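Local coordinates for putative hydroxymethylglutaryl-CoA synthase (Streptococcus mutans, PDB 3SQZ), which binds coenzyme A and probably catalyses the condensation of acetyl-CoA with acetoacetyl-CoA to hydroxymethylglutaryl-CoA, as thiolase-fold HMG-CoA synthases do, at residues I81-D84 with V85-A89; Y125-L129 with L130-P134; N223-T226 with T227-N231; A248-Q251 with K252-V256; K293-V296 with N297-S301. All blocks are in the same frame, centred on the assembly; numbering follows the deposited sequence.

Contact 1. Residues I81-D84 with V85-A89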
loop_
_atom_site.group_PDB
_atom_site.type_symbol
_atom_site.label_atom_id
_atom_site.label_comp_id
_atom_site.label_asym_id
_atom_site.label_seq_id
_atom_site.Cartn_x
_atom_site.Cartn_y
_atom_site.Cartn_z
ATOM N N ILE A 81 3.676 18.811 2.062
ATOM C CA ILE A 81 3.345 19.075 0.673
ATOM C C ILE A 81 4.463 18.653 -0.287
ATOM O O ILE A 81 4.214 18.375 -1.457
ATOM C CB ILE A 81 2.984 20.570 0.484
ATOM C CG1 ILE A 81 2.325 20.802 -0.875
ATOM C CG2 ILE A 81 4.203 21.477 0.692
ATOM C CD1 ILE A 81 1.614 22.138 -0.985
ATOM N N THR A 82 5.694 18.584 0.210
ATOM C CA THR A 82 6.840 18.282 -0.638
ATOM C C THR A 82 7.139 16.780 -0.750
ATOM O O THR A 82 8.079 16.384 -1.438
ATOM C CB THR A 82 8.084 19.016 -0.140
ATOM O OG1 THR A 82 8.294 18.649 1.224
ATOM C CG2 THR A 82 7.897 20.529 -0.228
ATOM N N ASP A 83 6.336 15.947 -0.089
ATOM C CA ASP A 83 6.499 14.492 -0.163
ATOM C C ASP A 83 5.159 13.937 -0.643
ATOM O O ASP A 83 4.205 13.846 0.132
ATOM C CB ASP A 83 6.852 13.938 1.226
ATOM C CG ASP A 83 7.771 12.705 1.188
ATOM O OD1 ASP A 83 8.019 12.124 0.106
ATOM O OD2 ASP A 83 8.241 12.306 2.278
ATOM N N ASP A 84 5.081 13.588 -1.927
ATOM C CA ASP A 84 3.814 13.218 -2.552
ATOM C C ASP A 84 3.867 11.808 -3.126
ATOM O O ASP A 84 4.787 11.037 -2.828
ATOM C CB ASP A 84 3.422 14.243 -3.630
ATOM C CG ASP A 84 4.331 14.214 -4.839
ATOM O OD1 ASP A 84 5.270 13.396 -4.898
ATOM O OD2 ASP A 84 4.071 15.026 -5.757
ATOM N N VAL A 85 2.876 11.461 -3.946
ATOM C CA VAL A 85 2.826 10.125 -4.524
ATOM C C VAL A 85 4.115 9.771 -5.272
ATOM O O VAL A 85 4.606 8.643 -5.198
ATOM C CB VAL A 85 1.586 9.976 -5.466
ATOM C CG1 VAL A 85 1.620 10.988 -6.626
ATOM C CG2 VAL A 85 1.467 8.550 -5.992
ATOM N N VAL A 86 4.654 10.738 -6.002
ATOM C CA VAL A 86 5.842 10.517 -6.814
ATOM C C VAL A 86 7.084 10.306 -5.965
ATOM O O VAL A 86 7.860 9.373 -6.200
ATOM C CB VAL A 86 6.065 11.700 -7.780
ATOM C CG1 VAL A 86 7.444 11.648 -8.411
ATOM C CG2 VAL A 86 4.987 11.712 -8.846
ATOM N N THR A 87 7.290 11.176 -4.984
ATOM C CA THR A 87 8.501 11.076 -4.180
ATOM C C THR A 87 8.491 9.838 -3.295
ATOM O O THR A 87 9.520 9.186 -3.134
ATOM C CB THR A 87 8.743 12.343 -3.359
ATOM O OG1 THR A 87 7.621 12.572 -2.510
ATOM C CG2 THR A 87 8.913 13.537 -4.280
ATOM N N LEU A 88 7.334 9.505 -2.727
ATOM C CA LEU A 88 7.235 8.282 -1.936
ATOM C C LEU A 88 7.476 7.060 -2.823
ATOM O O LEU A 88 8.187 6.131 -2.424
ATOM C CB LEU A 88 5.884 8.193 -1.226
ATOM C CG LEU A 88 5.653 9.231 -0.125
ATOM C CD1 LEU A 88 4.207 9.186 0.326
ATOM C CD2 LEU A 88 6.607 9.033 1.053
ATOM N N ALA A 89 6.896 7.062 -4.025
ATOM C CA ALA A 89 7.068 5.940 -4.946
ATOM C C ALA A 89 8.544 5.778 -5.322
ATOM O O ALA A 89 9.098 4.672 -5.262
ATOM C CB ALA A 89 6.212 6.123 -6.184
#

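Contact 2. Residues Y125-L129 with L130-P134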
loop_
_atom_site.group_PDB
_atom_site.type_symbol
_atom_site.label_atom_id
_atom_site.label_comp_id
_atom_site.label_asym_id
_atom_site.label_seq_id
_atom_site.Cartn_x
_atom_site.Cartn_y
_atom_site.Cartn_z
ATOM N N TYR A 125 7.684 10.068 -13.855
ATOM C CA TYR A 125 8.640 10.692 -12.947
ATOM C C TYR A 125 9.478 9.665 -12.212
ATOM O O TYR A 125 10.669 9.869 -11.992
ATOM C CB TYR A 125 7.933 11.572 -11.921
ATOM C CG TYR A 125 7.242 12.779 -12.499
ATOM C CD1 TYR A 125 7.975 13.856 -12.983
ATOM C CD2 TYR A 125 5.860 12.852 -12.542
ATOM C CE1 TYR A 125 7.346 14.975 -13.493
ATOM C CE2 TYR A 125 5.225 13.963 -13.046
ATOM C CZ TYR A 125 5.968 15.021 -13.521
ATOM O OH TYR A 125 5.313 16.119 -14.016
ATOM N N VAL A 126 8.854 8.569 -11.804
ATOM C CA VAL A 126 9.596 7.531 -11.104
ATOM C C VAL A 126 10.654 6.924 -12.030
ATOM O O VAL A 126 11.806 6.728 -11.640
ATOM C CB VAL A 126 8.658 6.458 -10.531
ATOM C CG1 VAL A 126 9.452 5.382 -9.810
ATOM C CG2 VAL A 126 7.638 7.092 -9.585
ATOM N N HIS A 127 10.254 6.644 -13.264
ATOM C CA HIS A 127 11.169 6.143 -14.277
ATOM C C HIS A 127 12.406 7.046 -14.406
ATOM O O HIS A 127 13.544 6.577 -14.431
ATOM C CB HIS A 127 10.438 6.025 -15.617
ATOM C CG HIS A 127 11.314 5.572 -16.736
ATOM N ND1 HIS A 127 12.094 6.445 -17.465
ATOM C CD2 HIS A 127 11.558 4.339 -17.236
ATOM C CE1 HIS A 127 12.782 5.766 -18.364
ATOM N NE2 HIS A 127 12.479 4.485 -18.244
ATOM N N SER A 128 12.178 8.352 -14.462
ATOM C CA SER A 128 13.231 9.343 -14.610
ATOM C C SER A 128 14.117 9.446 -13.364
ATOM O O SER A 128 15.341 9.416 -13.434
ATOM C CB SER A 128 12.571 10.694 -14.886
ATOM O OG SER A 128 13.526 11.719 -15.036
ATOM N N LEU A 129 13.471 9.606 -12.213
ATOM C CA LEU A 129 14.196 9.803 -10.960
ATOM C C LEU A 129 15.097 8.618 -10.632
ATOM O O LEU A 129 16.157 8.791 -10.034
ATOM C CB LEU A 129 13.233 10.063 -9.800
ATOM C CG LEU A 129 12.535 11.423 -9.803
ATOM C CD1 LEU A 129 11.359 11.427 -8.838
ATOM C CD2 LEU A 129 13.503 12.569 -9.501
ATOM N N LEU A 130 14.671 7.417 -11.015
ATOM C CA LEU A 130 15.427 6.202 -10.729
ATOM C C LEU A 130 16.461 5.863 -11.791
ATOM O O LEU A 130 17.249 4.947 -11.607
ATOM C CB LEU A 130 14.487 5.012 -10.553
ATOM C CG LEU A 130 13.581 5.037 -9.329
ATOM C CD1 LEU A 130 12.491 3.985 -9.475
ATOM C CD2 LEU A 130 14.402 4.837 -8.068
ATOM N N GLY A 131 16.442 6.566 -12.919
ATOM C CA GLY A 131 17.419 6.295 -13.956
ATOM C C GLY A 131 17.217 4.949 -14.636
ATOM O O GLY A 131 18.180 4.292 -15.030
ATOM N N ILE A 132 15.964 4.536 -14.780
ATOM C CA ILE A 132 15.661 3.297 -15.487
ATOM C C ILE A 132 15.920 3.458 -16.991
ATOM O O ILE A 132 15.778 4.552 -17.544
ATOM C CB ILE A 132 14.220 2.844 -15.160
ATOM C CG1 ILE A 132 14.167 2.437 -13.676
ATOM C CG2 ILE A 132 13.773 1.703 -16.057
ATOM C CD1 ILE A 132 12.777 2.284 -13.118
ATOM N N GLN A 133 16.329 2.376 -17.643
ATOM C CA GLN A 133 16.641 2.417 -19.068
ATOM C C GLN A 133 15.429 2.919 -19.871
ATOM O O GLN A 133 14.283 2.699 -19.479
ATOM C CB GLN A 133 17.133 1.042 -19.538
ATOM C CG GLN A 133 16.115 -0.080 -19.431
ATOM C CD GLN A 133 15.227 -0.167 -20.657
ATOM O OE1 GLN A 133 15.595 0.286 -21.745
ATOM N NE2 GLN A 133 14.054 -0.745 -20.491
ATOM N N PRO A 134 15.680 3.612 -20.998
ATOM C CA PRO A 134 14.607 4.367 -21.665
ATOM C C PRO A 134 13.537 3.532 -22.368
ATOM O O PRO A 134 12.424 4.033 -22.547
ATOM C CB PRO A 134 15.364 5.218 -22.685
ATOM C CG PRO A 134 16.643 4.468 -22.935
ATOM C CD PRO A 134 16.998 3.857 -21.611
HETATM O O HOH W 1 15.454 7.166 -16.589
#

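Contact 3. Residues N223-T226 with T227-N231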
loop_
_atom_site.group_PDB
_atom_site.type_symbol
_atom_site.label_atom_id
_atom_site.label_comp_id
_atom_site.label_asym_id
_atom_site.label_seq_id
_atom_site.Cartn_x
_atom_site.Cartn_y
_atom_site.Cartn_z
ATOM N N ASN A 223 -13.511 15.089 -8.667
ATOM C CA ASN A 223 -12.345 15.840 -9.100
ATOM C C ASN A 223 -12.147 17.143 -8.334
ATOM O O ASN A 223 -11.041 17.673 -8.281
ATOM C CB ASN A 223 -12.426 16.140 -10.593
ATOM C CG ASN A 223 -12.441 14.892 -11.448
ATOM O OD1 ASN A 223 -12.126 13.792 -10.990
ATOM N ND2 ASN A 223 -12.788 15.066 -12.720
ATOM N N TYR A 224 -13.223 17.639 -7.735
ATOM C CA TYR A 224 -13.206 18.936 -7.078
ATOM C C TYR A 224 -12.833 18.869 -5.601
ATOM O O TYR A 224 -12.872 19.886 -4.915
ATOM C CB TYR A 224 -14.565 19.632 -7.249
ATOM C CG TYR A 224 -15.757 18.751 -6.932
ATOM C CD1 TYR A 224 -16.141 18.505 -5.614
ATOM C CD2 TYR A 224 -16.503 18.170 -7.945
ATOM C CE1 TYR A 224 -17.236 17.705 -5.322
ATOM C CE2 TYR A 224 -17.594 17.375 -7.667
ATOM C CZ TYR A 224 -17.958 17.143 -6.360
ATOM O OH TYR A 224 -19.046 16.337 -6.109
ATOM N N THR A 225 -12.475 17.689 -5.102
ATOM C CA THR A 225 -12.154 17.550 -3.685
ATOM C C THR A 225 -10.861 16.785 -3.453
ATOM O O THR A 225 -10.633 15.742 -4.065
ATOM C CB THR A 225 -13.222 16.748 -2.964
ATOM O OG1 THR A 225 -14.539 17.193 -3.337
ATOM C CG2 THR A 225 -12.980 16.819 -1.471
ATOM N N THR A 226 -10.040 17.289 -2.534
ATOM C CA THR A 226 -8.810 16.599 -2.147
ATOM C C THR A 226 -9.085 15.470 -1.160
ATOM O O THR A 226 -8.219 14.634 -0.901
ATOM C CB THR A 226 -7.803 17.562 -1.519
ATOM O OG1 THR A 226 -8.409 18.209 -0.395
ATOM C CG2 THR A 226 -7.369 18.608 -2.526
ATOM N N THR A 227 -10.288 15.464 -0.592
ATOM C CA THR A 227 -10.677 14.458 0.389
ATOM C C THR A 227 -11.878 13.668 -0.135
ATOM O O THR A 227 -12.740 14.210 -0.825
ATOM C CB THR A 227 -11.018 15.121 1.742
ATOM O OG1 THR A 227 -12.026 16.119 1.545
ATOM C CG2 THR A 227 -9.779 15.793 2.341
ATOM N N PRO A 228 -11.941 12.371 0.184
ATOM C CA PRO A 228 -13.025 11.529 -0.325
ATOM C C PRO A 228 -14.335 11.723 0.420
ATOM O O PRO A 228 -14.369 12.265 1.530
ATOM C CB PRO A 228 -12.499 10.116 -0.070
ATOM C CG PRO A 228 -11.654 10.267 1.141
ATOM C CD PRO A 228 -10.980 11.597 0.985
ATOM N N TYR A 229 -15.409 11.272 -0.218
ATOM C CA TYR A 229 -16.682 11.038 0.447
ATOM C C TYR A 229 -16.739 9.564 0.805
ATOM O O TYR A 229 -16.319 8.715 0.026
ATOM C CB TYR A 229 -17.853 11.444 -0.455
ATOM C CG TYR A 229 -17.767 12.900 -0.821
ATOM C CD1 TYR A 229 -17.882 13.881 0.151
ATOM C CD2 TYR A 229 -17.504 13.297 -2.124
ATOM C CE1 TYR A 229 -17.758 15.216 -0.167
ATOM C CE2 TYR A 229 -17.385 14.620 -2.449
ATOM C CZ TYR A 229 -17.507 15.577 -1.470
ATOM O OH TYR A 229 -17.384 16.900 -1.807
ATOM N N VAL A 230 -17.235 9.257 1.996
ATOM C CA VAL A 230 -17.214 7.873 2.457
ATOM C C VAL A 230 -18.342 7.602 3.439
ATOM O O VAL A 230 -18.637 8.425 4.305
ATOM C CB VAL A 230 -15.825 7.486 3.056
ATOM C CG1 VAL A 230 -15.383 8.474 4.134
ATOM C CG2 VAL A 230 -15.814 6.053 3.586
ATOM N N ASN A 231 -18.986 6.454 3.270
ATOM C CA ASN A 231 -19.958 5.938 4.226
ATOM C C ASN A 231 -19.254 4.768 4.896
ATOM O O ASN A 231 -19.181 3.672 4.345
ATOM C CB ASN A 231 -21.222 5.487 3.477
ATOM C CG ASN A 231 -22.328 4.987 4.398
ATOM O OD1 ASN A 231 -23.518 5.109 4.078
ATOM N ND2 ASN A 231 -21.949 4.411 5.527
#

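Contact 4. Residues A248-Q251 with K252-V256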
loop_
_atom_site.group_PDB
_atom_site.type_symbol
_atom_site.label_atom_id
_atom_site.label_comp_id
_atom_site.label_asym_id
_atom_site.label_seq_id
_atom_site.Cartn_x
_atom_site.Cartn_y
_atom_site.Cartn_z
ATOM N N ALA A 248 -15.753 -17.500 -1.434
ATOM C CA ALA A 248 -16.575 -18.682 -1.670
ATOM C C ALA A 248 -16.387 -19.179 -3.101
ATOM O O ALA A 248 -16.195 -20.374 -3.339
ATOM C CB ALA A 248 -18.042 -18.385 -1.398
ATOM N N GLU A 249 -16.439 -18.260 -4.057
ATOM C CA GLU A 249 -16.323 -18.639 -5.456
ATOM C C GLU A 249 -14.904 -19.101 -5.796
ATOM O O GLU A 249 -14.722 -20.010 -6.606
ATOM C CB GLU A 249 -16.776 -17.488 -6.358
ATOM C CG GLU A 249 -16.761 -17.796 -7.854
ATOM C CD GLU A 249 -17.779 -18.844 -8.280
ATOM O OE1 GLU A 249 -18.701 -19.167 -7.498
ATOM O OE2 GLU A 249 -17.650 -19.345 -9.417
ATOM N N TYR A 250 -13.906 -18.492 -5.158
ATOM C CA TYR A 250 -12.510 -18.876 -5.353
ATOM C C TYR A 250 -12.290 -20.340 -4.956
ATOM O O TYR A 250 -11.694 -21.125 -5.695
ATOM C CB TYR A 250 -11.577 -17.965 -4.538
ATOM C CG TYR A 250 -10.119 -18.160 -4.871
ATOM C CD1 TYR A 250 -9.494 -17.352 -5.813
ATOM C CD2 TYR A 250 -9.366 -19.153 -4.250
ATOM C CE1 TYR A 250 -8.164 -17.534 -6.141
ATOM C CE2 TYR A 250 -8.035 -19.342 -4.572
ATOM C CZ TYR A 250 -7.440 -18.533 -5.521
ATOM O OH TYR A 250 -6.122 -18.713 -5.850
ATOM N N GLN A 251 -12.768 -20.698 -3.772
ATOM C CA GLN A 251 -12.657 -22.067 -3.293
ATOM C C GLN A 251 -13.274 -23.053 -4.270
ATOM O O GLN A 251 -12.714 -24.123 -4.510
ATOM C CB GLN A 251 -13.320 -22.205 -1.926
ATOM C CG GLN A 251 -12.552 -21.517 -0.830
ATOM C CD GLN A 251 -13.327 -21.451 0.457
ATOM O OE1 GLN A 251 -14.124 -20.536 0.673
ATOM N NE2 GLN A 251 -13.103 -22.428 1.326
ATOM N N LYS A 252 -14.433 -22.700 -4.820
ATOM C CA LYS A 252 -15.127 -23.570 -5.764
ATOM C C LYS A 252 -14.352 -23.749 -7.061
ATOM O O LYS A 252 -14.217 -24.860 -7.559
ATOM C CB LYS A 252 -16.520 -23.029 -6.086
ATOM C CG LYS A 252 -17.475 -23.004 -4.909
ATOM C CD LYS A 252 -18.835 -22.471 -5.332
ATOM C CE LYS A 252 -19.778 -22.353 -4.145
ATOM N NZ LYS A 252 -19.947 -23.658 -3.444
ATOM N N ARG A 253 -13.864 -22.650 -7.623
ATOM C CA ARG A 253 -13.188 -22.720 -8.911
ATOM C C ARG A 253 -11.848 -23.429 -8.825
ATOM O O ARG A 253 -11.439 -24.098 -9.773
ATOM C CB ARG A 253 -12.999 -21.325 -9.498
ATOM C CG ARG A 253 -14.301 -20.670 -9.873
ATOM C CD ARG A 253 -14.076 -19.430 -10.706
ATOM N NE ARG A 253 -15.337 -18.746 -10.951
ATOM C CZ ARG A 253 -15.502 -17.770 -11.834
ATOM N NH1 ARG A 253 -14.479 -17.366 -12.575
ATOM N NH2 ARG A 253 -16.689 -17.205 -11.973
ATOM N N PHE A 254 -11.168 -23.289 -7.690
ATOM C CA PHE A 254 -9.770 -23.706 -7.606
ATOM C C PHE A 254 -9.482 -24.846 -6.641
ATOM O O PHE A 254 -8.330 -25.252 -6.483
ATOM C CB PHE A 254 -8.878 -22.500 -7.318
ATOM C CG PHE A 254 -8.981 -21.432 -8.360
ATOM C CD1 PHE A 254 -8.697 -21.727 -9.684
ATOM C CD2 PHE A 254 -9.379 -20.146 -8.030
ATOM C CE1 PHE A 254 -8.795 -20.757 -10.662
ATOM C CE2 PHE A 254 -9.484 -19.170 -9.010
ATOM C CZ PHE A 254 -9.186 -19.475 -10.326
ATOM N N ASP A 255 -10.533 -25.369 -6.022
ATOM C CA ASP A 255 -10.416 -26.526 -5.135
ATOM C C ASP A 255 -9.389 -26.307 -4.025
ATOM O O ASP A 255 -8.465 -27.101 -3.848
ATOM C CB ASP A 255 -10.080 -27.790 -5.929
ATOM C CG ASP A 255 -10.152 -29.046 -5.083
ATOM O OD1 ASP A 255 -10.938 -29.067 -4.110
ATOM O OD2 ASP A 255 -9.423 -30.012 -5.395
ATOM N N VAL A 256 -9.570 -25.231 -3.273
ATOM C CA VAL A 256 -8.726 -24.957 -2.125
ATOM C C VAL A 256 -9.585 -24.636 -0.918
ATOM O O VAL A 256 -10.794 -24.401 -1.034
ATOM C CB VAL A 256 -7.765 -23.779 -2.374
ATOM C CG1 VAL A 256 -6.807 -24.105 -3.512
ATOM C CG2 VAL A 256 -8.549 -22.500 -2.651
#

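Contact 5. Residues K293-V296 with N297-S301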
loop_
_atom_site.group_PDB
_atom_site.type_symbol
_atom_site.label_atom_id
_atom_site.label_comp_id
_atom_site.label_asym_id
_atom_site.label_seq_id
_atom_site.Cartn_x
_atom_site.Cartn_y
_atom_site.Cartn_z
ATOM N N LYS A 293 -1.823 -20.693 14.272
ATOM C CA LYS A 293 -0.841 -20.180 13.328
ATOM C C LYS A 293 -1.393 -19.036 12.485
ATOM O O LYS A 293 -0.731 -18.013 12.286
ATOM C CB LYS A 293 -0.331 -21.282 12.412
ATOM C CG LYS A 293 0.786 -20.797 11.525
ATOM C CD LYS A 293 1.672 -21.929 11.079
ATOM C CE LYS A 293 1.051 -22.673 9.925
ATOM N NZ LYS A 293 2.050 -23.570 9.282
ATOM N N LEU A 294 -2.608 -19.214 11.984
ATOM C CA LEU A 294 -3.214 -18.185 11.156
ATOM C C LEU A 294 -3.438 -16.903 11.954
ATOM O O LEU A 294 -3.263 -15.801 11.436
ATOM C CB LEU A 294 -4.523 -18.686 10.539
ATOM C CG LEU A 294 -4.374 -19.754 9.450
ATOM C CD1 LEU A 294 -5.701 -20.426 9.139
ATOM C CD2 LEU A 294 -3.753 -19.166 8.189
ATOM N N LYS A 295 -3.808 -17.044 13.223
ATOM C CA LYS A 295 -4.033 -15.882 14.073
ATOM C C LYS A 295 -2.729 -15.131 14.360
ATOM O O LYS A 295 -2.669 -13.908 14.263
ATOM C CB LYS A 295 -4.713 -16.295 15.381
ATOM C CG LYS A 295 -4.930 -15.142 16.344
ATOM C CD LYS A 295 -5.777 -14.047 15.724
ATOM C CE LYS A 295 -6.220 -13.052 16.783
ATOM N NZ LYS A 295 -7.029 -11.949 16.205
ATOM N N VAL A 296 -1.682 -15.868 14.709
ATOM C CA VAL A 296 -0.382 -15.259 14.951
ATOM C C VAL A 296 0.113 -14.550 13.690
ATOM O O VAL A 296 0.675 -13.451 13.759
ATOM C CB VAL A 296 0.640 -16.319 15.432
ATOM C CG1 VAL A 296 2.061 -15.815 15.287
ATOM C CG2 VAL A 296 0.346 -16.721 16.877
ATOM N N ASN A 297 -0.093 -15.173 12.533
ATOM C CA ASN A 297 0.316 -14.551 11.278
ATOM C C ASN A 297 -0.530 -13.332 10.939
ATOM O O ASN A 297 -0.007 -12.334 10.428
ATOM C CB ASN A 297 0.353 -15.565 10.139
ATOM C CG ASN A 297 1.544 -16.500 10.245
ATOM O OD1 ASN A 297 1.583 -17.576 9.625
ATOM N ND2 ASN A 297 2.515 -16.107 11.048
ATOM N N PHE A 298 -1.820 -13.382 11.248
ATOM C CA PHE A 298 -2.644 -12.193 11.100
ATOM C C PHE A 298 -2.094 -11.029 11.943
ATOM O O PHE A 298 -1.927 -9.901 11.453
ATOM C CB PHE A 298 -4.110 -12.446 11.452
ATOM C CG PHE A 298 -4.906 -11.187 11.436
ATOM C CD1 PHE A 298 -5.309 -10.633 10.229
ATOM C CD2 PHE A 298 -5.154 -10.488 12.610
ATOM C CE1 PHE A 298 -5.984 -9.430 10.194
ATOM C CE2 PHE A 298 -5.830 -9.281 12.577
ATOM C CZ PHE A 298 -6.245 -8.754 11.367
ATOM N N GLU A 299 -1.790 -11.304 13.207
ATOM C CA GLU A 299 -1.255 -10.276 14.090
ATOM C C GLU A 299 0.073 -9.724 13.564
ATOM O O GLU A 299 0.318 -8.520 13.632
ATOM C CB GLU A 299 -1.112 -10.820 15.510
ATOM C CG GLU A 299 -2.448 -11.180 16.146
ATOM C CD GLU A 299 -3.348 -9.979 16.363
ATOM O OE1 GLU A 299 -2.830 -8.883 16.672
ATOM O OE2 GLU A 299 -4.582 -10.134 16.232
ATOM N N ALA A 300 0.924 -10.595 13.026
ATOM C CA ALA A 300 2.179 -10.144 12.432
ATOM C C ALA A 300 1.911 -9.193 11.266
ATOM O O ALA A 300 2.620 -8.206 11.086
ATOM C CB ALA A 300 3.004 -11.335 11.963
ATOM N N SER A 301 0.888 -9.498 10.472
ATOM C CA SER A 301 0.598 -8.743 9.258
ATOM C C SER A 301 0.101 -7.323 9.506
ATOM O O SER A 301 0.207 -6.479 8.618
ATOM C CB SER A 301 -0.381 -9.506 8.353
ATOM O OG SER A 301 -1.727 -9.360 8.777
#

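Contact 1. Residues I81-D84 with V85-A89
Thr87 OG1 is gripped twice by the two residues just ahead of its helix. The hydroxyl Thr87 OG1 donates to Asp83 OD1 at 2.7 Å, meeting the lone pair that faces away from the other carboxylate oxygen, and accepts from Asp84 N at 2.8 Å along a bent path, the N-H...O angle being 137°. With chi1 at 58°, the hydroxyl sits between the backbone N and the carbonyl carbon of Thr87, which turns it back toward the loop. Asp84 reciprocates through its side chain: Asp84 OD1 accepts from Thr87 N at 3.0 Å, nearly straight, the donor coming in almost on the line of the C-O bond. The other oxygen of that carboxylate, OD2, faces the C-terminal strand 416-421, where Arg417 forms a salt bridge with it and Tyr419 OH a hydrogen bond. Both oxygens of this buried acid are therefore satisfied, and its rotation is fixed; the arginine and the helix N-terminus would both be expected to favour the charged form. Behind the cap, Leu88 N reaches Asp84 O at 3.0 Å and starts the regular helical bonding. Leu88 also lays CD2 against Asp83 OD1 at 3.5 Å, its side chain running across the aspartate at about a right angle. Reciprocal bonds between Asp84 and Thr87 make a capping box, with Asp84 as the N-cap of helix 85-94.

Contact 2. Residues Y125-L129 with L130-P134
The His127 ring sets its CD2 against Ile132 CG2, 3.6 Å away, the two side chains crossing at a slant. Its CG stands anti to the backbone N (chi1 178°), and this swings the imidazole past the end of the helix toward the outgoing chain. There His127 NE2 donates to Gln133 O at 2.8 Å. The N-H...O angle is 153°, and the donor stands well above the carbonyl plane instead of on a lone pair. Pro134 CA comes up to the ring edge near CE1. The backbone of helix 122-129 ends here in a Schellman motif: Gly131 takes a positive phi of 69°, Ile132 N bonds back to His127 O at 3.2 Å, and Gly131 N bonds to Ser128 O. A water donates to both His127 O and Ile132 O, so the carbonyl of His127 serves the loop and the solvent bridge together. On the buried side, Val126 and Leu130 run alongside each other in the same direction, and Val126 CG1 meets Leu130 CD1 at 3.4 Å, tighter than a normal van der Waals contact. Leu130 N closes the last regular turn on Val126 O at 3.0 Å. Outward from here, Leu130 and Ile132 pack on Leu168 of strand 166-175, while Gln133 NE2 ties the loop to Ile105 O at the start of strand 105-111.

Contact 3. Residues N223-T226 with T227-N231
In a short two-stranded antiparallel hairpin, strands 219-220 and 229-230, the contact runs from the connecting loop into the second arm. Here the chain doubles back far enough for Tyr229 to bring its phenol end against Thr225 and Tyr224. Thr225 OG1 makes a weak hydrogen bond to Tyr229 OH at 3.2 Å; the hydroxyl is placed for it by a chi1 of -46°, which sets OG1 beside the backbone N. The same Tyr229 OH sits at the edge of the Tyr224 ring, in its plane, 3.6 Å from Tyr224 CE1, and the two tyrosine side chains run across each other at about a right angle. Neither ring stacks on the other. Just before the strand Pro228 packs on Tyr177, a residue of the CoA site, and within it Val230 touches the bound coenzyme A. With one weak bond and an edge contact, the two tyrosines and Thr225 are joined only lightly, in keeping with their place at the protein surface.

Contact 4. Residues A248-Q251 with K252-V256
Glu249 OE2 and Arg253 NE form a salt bridge one turn apart, 2.8 Å long and almost straight, with an N-H...O angle of 173°. The oxygen lies in the guanidinium plane and uses the lone pair turned away from OE1, while the carboxylate plane stands at 86° to that of the guanidinium. Glu249 gets there by a bend at chi2 (67°), whereas Arg253 stays extended from CG to NE. On the inner side Phe254 turns its edge to the face of Tyr250 in an edge-to-face pair, ring centroids 4.7 Å apart; Phe254 CD2 stands over the centre of the tyrosine ring, 3.4 Å from Tyr250 CE1. Val256 CG2 closes on the rim of the same ring, 3.7 Å from Tyr250 CE2. The helical backbone sets these positions: Arg253 N bonds to Glu249 O and Phe254 N to Tyr250 O, both at 3.0 Å. Beyond Phe254 the helix stops, as Asp255 takes a positive phi and keeps just a weak bond to Gln251 O. Tyr250 OH is held by Glu208 O, and this last turn of helix 232-254 lies on strands 203-213 and 346-354, touching Leu210, Ile349 and Thr351.

Contact 5. Residues K293-V296 with N297-S301
Lys295 and Glu299 supply the ionic part: Lys295 NZ donates to Glu299 OE2 at 3.0 Å in a salt bridge, arriving almost in line with the C-O bond. Each chain has to fold to meet the other. Lys295 leaves with CG anti to the backbone N and bends at chi2 (59°), and Glu299 bends at its own chi2 (-65°). Lys295 CE follows the ammonium to 3.4 Å from Glu299 OE2, and the same oxygen lies at the edge of the Phe298 ring, in its plane. Backbone bonds give the regular i to i+4 helical bonding, among them Phe298 N to Leu294 O at 2.8 Å and Ala300 N to Val296 O at 3.0 Å. At the far end Ser301 OG turns back to donate to Phe298 O, 2.7 Å away. Of van der Waals contact there is little: Lys293 runs alongside Asn297, Lys293 CG 3.8 Å from Asn297 OD1. The buried amide of Asn297 finds its polar partners outside the helix, in Asn329 and, weakly, Ser327. Helix 288-302 packs against two others. Phe298 and Leu294 pack on Phe278 of helix 271-279, which carries the CoA-binding Lys272 and Lys276, while Asn297, Ala300 and Ser301 face helix 315-326.

How the contacts relate
The five contacts follow one another along the chain without overlap. Contacts 1 and 2, centres about 15 Å apart, touch: Val86 and Ala89 pack on Tyr125, Val126 and Leu129 of helix 122-129, and helix 85-94 and the loop that follows helix 122-129 both rest on strand 166-175 of the large mixed sheet. Contact 5 lies across the chain's centre from both, about 31 Å from contact 1 and 23 Å from contact 4, centre to centre. Contact 3 leads into helix 232-254, whose far end is contact 4, about 36 Å away between centres. Contacts 1, 2, 4 and 5 thus belong to the scaffold, while contact 3 borders the ligand pocket, reaching coenzyme A through Val230.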